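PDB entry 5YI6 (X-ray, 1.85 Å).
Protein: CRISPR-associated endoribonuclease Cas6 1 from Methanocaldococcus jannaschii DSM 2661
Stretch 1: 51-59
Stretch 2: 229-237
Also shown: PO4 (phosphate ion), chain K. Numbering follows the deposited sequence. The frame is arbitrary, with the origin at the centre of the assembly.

Stretch 1 (51-59) KFKFFTFSL
Stretch 2 (229-237) KNSMGFGMV

The most unusual feature of this contact is a glycine packed over the face of an aromatic ring: Gly233 CA sits 3.4 Å from the centroid of the Phe57 ring, 11° off its normal. A CB there would lie 2.5 Å from Phe57 CE1, and the phi/psi of 97/31 would jam it against the preceding carbonyl, so both the packing and the backbone call for glycine.

Residues 51-59 run extended from Phe55 to Ser58 (phi/psi -154/165, -144/169, -151/163 and -90/175), with Thr56 and Phe57 in a strand. Against them, Asn230 to Met232 form a 3-10 turn (-54/-43, -76/-7, -96/8), closed by Met232 N to Lys229 O (3.1 Å) and Gly233 N to Asn230 O (2.9 Å). The chains advance in the same sense: CA atoms pair Thr56 with Asn230 (4.7 Å), Phe57 with Gly233 (4.6 Å) and Ser58 with Met236 (5.8 Å).

No direct backbone hydrogen bond joins them. Instead, Thr56 CA approaches Asn230 O at 3.3 Å in a CA-H...O contact, and water 1 donates to Lys53 O (2.8 Å) while accepting from Ser231 N (2.9 Å). The one direct hydrogen bond runs from Thr56 OG1 (chi1 t) to Phe234 O, 3.0 Å; Asn230 ND2 (chi1 m) donates to the same Phe234 O, also at 3.0 Å, tying the turn to the loop that follows.

Phe55 and Phe57 both adopt p rotamers (chi1 71° and 50°, chi2 98° and 95°). Their CA-to-CB bonds point away, but the ring ends come back nearer the other stretch. Ser231 CA lies over one face of the Phe55 ring, 4.1 Å from its centroid and 15° off the normal, in a CH-pi contact, while Ser231 O meets the edge of Phe57 at CE2 (3.4 Å). The CA-to-CB bond of Met236 points toward the other stretch, and its all-t chain brings SD to 3.4 Å from Ser58 N, a van der Waals contact.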

# COMPACT_ATOMS: atom_id res chain seq x y z
N LYS A 51 -1.76 -16.72 2.50
CA LYS A 51 -1.78 -16.44 1.07
C LYS A 51 -2.73 -15.29 0.75
O LYS A 51 -3.12 -15.11 -0.40
CB LYS A 51 -2.18 -17.70 0.30
CG LYS A 51 -1.19 -18.83 0.56
CD LYS A 51 -1.57 -20.09 -0.20
CE LYS A 51 -0.54 -21.20 -0.00
NZ LYS A 51 0.80 -20.88 -0.58
N PHE A 52 -3.12 -14.53 1.76
CA PHE A 52 -4.10 -13.46 1.58
C PHE A 52 -3.47 -12.26 0.91
O PHE A 52 -2.46 -11.75 1.40
CB PHE A 52 -4.67 -13.08 2.94
CG PHE A 52 -5.67 -11.97 2.88
CD1 PHE A 52 -6.93 -12.19 2.29
CD2 PHE A 52 -5.37 -10.71 3.42
CE1 PHE A 52 -7.86 -11.15 2.21
CE2 PHE A 52 -6.30 -9.69 3.37
CZ PHE A 52 -7.56 -9.91 2.78
N LYS A 53 -4.04 -11.79 -0.22
CA LYS A 53 -3.39 -10.70 -0.94
C LYS A 53 -4.25 -9.44 -1.09
O LYS A 53 -3.82 -8.49 -1.75
CB LYS A 53 -2.90 -11.20 -2.29
CG LYS A 53 -1.77 -12.24 -2.12
CD LYS A 53 -1.07 -12.52 -3.43
CE LYS A 53 0.21 -13.32 -3.21
NZ LYS A 53 1.05 -13.31 -4.46
N PHE A 54 -5.42 -9.37 -0.44
CA PHE A 54 -6.32 -8.22 -0.59
C PHE A 54 -6.13 -7.23 0.55
O PHE A 54 -7.01 -7.01 1.36
CB PHE A 54 -7.77 -8.70 -0.67
CG PHE A 54 -7.99 -9.57 -1.88
CD1 PHE A 54 -8.04 -9.00 -3.15
CD2 PHE A 54 -8.13 -10.96 -1.74
CE1 PHE A 54 -8.22 -9.81 -4.30
CE2 PHE A 54 -8.33 -11.76 -2.88
CZ PHE A 54 -8.38 -11.19 -4.15
N PHE A 55 -4.92 -6.66 0.60
CA PHE A 55 -4.61 -5.60 1.56
C PHE A 55 -3.49 -4.77 0.96
O PHE A 55 -2.83 -5.19 -0.01
CB PHE A 55 -4.23 -6.12 2.95
CG PHE A 55 -2.88 -6.80 3.03
CD1 PHE A 55 -1.74 -6.10 3.48
CD2 PHE A 55 -2.73 -8.13 2.65
CE1 PHE A 55 -0.47 -6.73 3.55
CE2 PHE A 55 -1.48 -8.78 2.72
CZ PHE A 55 -0.34 -8.07 3.17
N THR A 56 -3.27 -3.59 1.52
CA THR A 56 -2.17 -2.75 1.06
C THR A 56 -1.55 -2.02 2.25
O THR A 56 -2.09 -2.04 3.35
CB THR A 56 -2.62 -1.74 -0.03
OG1 THR A 56 -1.46 -1.04 -0.54
CG2 THR A 56 -3.68 -0.71 0.53
N PHE A 57 -0.39 -1.38 2.03
CA PHE A 57 0.16 -0.52 3.05
C PHE A 57 0.97 0.57 2.36
O PHE A 57 1.33 0.47 1.18
CB PHE A 57 0.98 -1.30 4.10
CG PHE A 57 2.03 -2.23 3.53
CD1 PHE A 57 3.36 -1.80 3.37
CD2 PHE A 57 1.70 -3.56 3.21
CE1 PHE A 57 4.34 -2.68 2.86
CE2 PHE A 57 2.66 -4.45 2.68
CZ PHE A 57 3.99 -4.01 2.53
N SER A 58 1.23 1.62 3.13
CA SER A 58 1.86 2.82 2.60
C SER A 58 3.38 2.72 2.72
O SER A 58 3.92 1.78 3.30
CB SER A 58 1.35 4.06 3.38
OG SER A 58 1.90 4.05 4.70
N LEU A 59 4.08 3.72 2.16
CA LEU A 59 5.44 3.99 2.58
C LEU A 59 5.42 4.49 4.03
O LEU A 59 4.39 4.96 4.53
CB LEU A 59 6.07 5.07 1.71
CG LEU A 59 5.96 4.89 0.19
CD1 LEU A 59 6.55 6.12 -0.53
CD2 LEU A 59 6.68 3.67 -0.16
N LYS A 229 0.14 -5.77 -7.00
CA LYS A 229 1.09 -5.99 -5.89
C LYS A 229 0.67 -5.22 -4.63
O LYS A 229 1.52 -4.72 -3.87
CB LYS A 229 2.52 -5.59 -6.27
CG LYS A 229 3.10 -6.45 -7.46
CD LYS A 229 2.86 -7.95 -7.21
CE LYS A 229 3.59 -8.83 -8.24
NZ LYS A 229 3.01 -10.21 -8.26
N ASN A 230 -0.64 -5.13 -4.40
CA ASN A 230 -1.09 -4.42 -3.19
C ASN A 230 -0.44 -4.99 -1.93
O ASN A 230 -0.03 -4.23 -1.03
CB ASN A 230 -2.61 -4.51 -3.06
CG ASN A 230 -3.34 -3.82 -4.21
OD1 ASN A 230 -4.33 -4.35 -4.72
ND2 ASN A 230 -2.81 -2.64 -4.66
N SER A 231 -0.37 -6.32 -1.83
CA SER A 231 0.04 -6.94 -0.59
C SER A 231 1.55 -6.84 -0.36
O SER A 231 2.01 -7.20 0.73
CB SER A 231 -0.44 -8.41 -0.51
OG SER A 231 0.23 -9.19 -1.48
N MET A 232 2.30 -6.35 -1.35
CA MET A 232 3.70 -5.98 -1.20
C MET A 232 3.89 -4.48 -0.93
O MET A 232 5.02 -3.99 -0.98
CB MET A 232 4.48 -6.40 -2.45
CG MET A 232 4.61 -7.90 -2.60
SD MET A 232 5.30 -8.33 -4.24
CE MET A 232 6.76 -7.30 -4.27
N GLY A 233 2.80 -3.75 -0.69
CA GLY A 233 2.85 -2.36 -0.26
C GLY A 233 2.68 -1.34 -1.35
O GLY A 233 3.31 -0.25 -1.26
N PHE A 234 1.93 -1.67 -2.41
CA PHE A 234 1.76 -0.77 -3.55
C PHE A 234 0.32 -0.33 -3.69
O PHE A 234 -0.62 -1.09 -3.40
CB PHE A 234 2.24 -1.43 -4.90
CG PHE A 234 3.73 -1.58 -4.96
CD1 PHE A 234 4.51 -0.64 -5.62
CD2 PHE A 234 4.37 -2.65 -4.32
CE1 PHE A 234 5.93 -0.76 -5.65
CE2 PHE A 234 5.75 -2.76 -4.33
CZ PHE A 234 6.54 -1.81 -5.02
N GLY A 235 0.15 0.91 -4.14
CA GLY A 235 -1.15 1.37 -4.62
C GLY A 235 -2.08 1.92 -3.56
O GLY A 235 -3.27 2.10 -3.84
N MET A 236 -1.58 2.19 -2.34
CA MET A 236 -2.44 2.73 -1.28
C MET A 236 -2.65 4.23 -1.49
O MET A 236 -1.71 4.97 -1.79
CB MET A 236 -1.81 2.48 0.11
CG MET A 236 -2.81 2.80 1.22
SD MET A 236 -2.14 2.26 2.81
CE MET A 236 -3.63 2.33 3.81
N VAL A 237 -3.90 4.69 -1.34
CA VAL A 237 -4.22 6.09 -1.53
C VAL A 237 -4.83 6.65 -0.25
O VAL A 237 -5.24 5.93 0.65
CB VAL A 237 -5.16 6.34 -2.73
CG1 VAL A 237 -4.52 5.86 -4.03
CG2 VAL A 237 -6.56 5.68 -2.48
P PO4 K . -0.75 -9.12 -9.28
O1 PO4 K . -2.02 -9.00 -10.10
O2 PO4 K . 0.44 -8.65 -10.11
O3 PO4 K . -0.53 -10.57 -8.90
O4 PO4 K . -0.90 -8.32 -8.00
O HOH W 1 -1.76 -8.14 -3.55
O HOH W 2 -4.90 -7.18 -4.18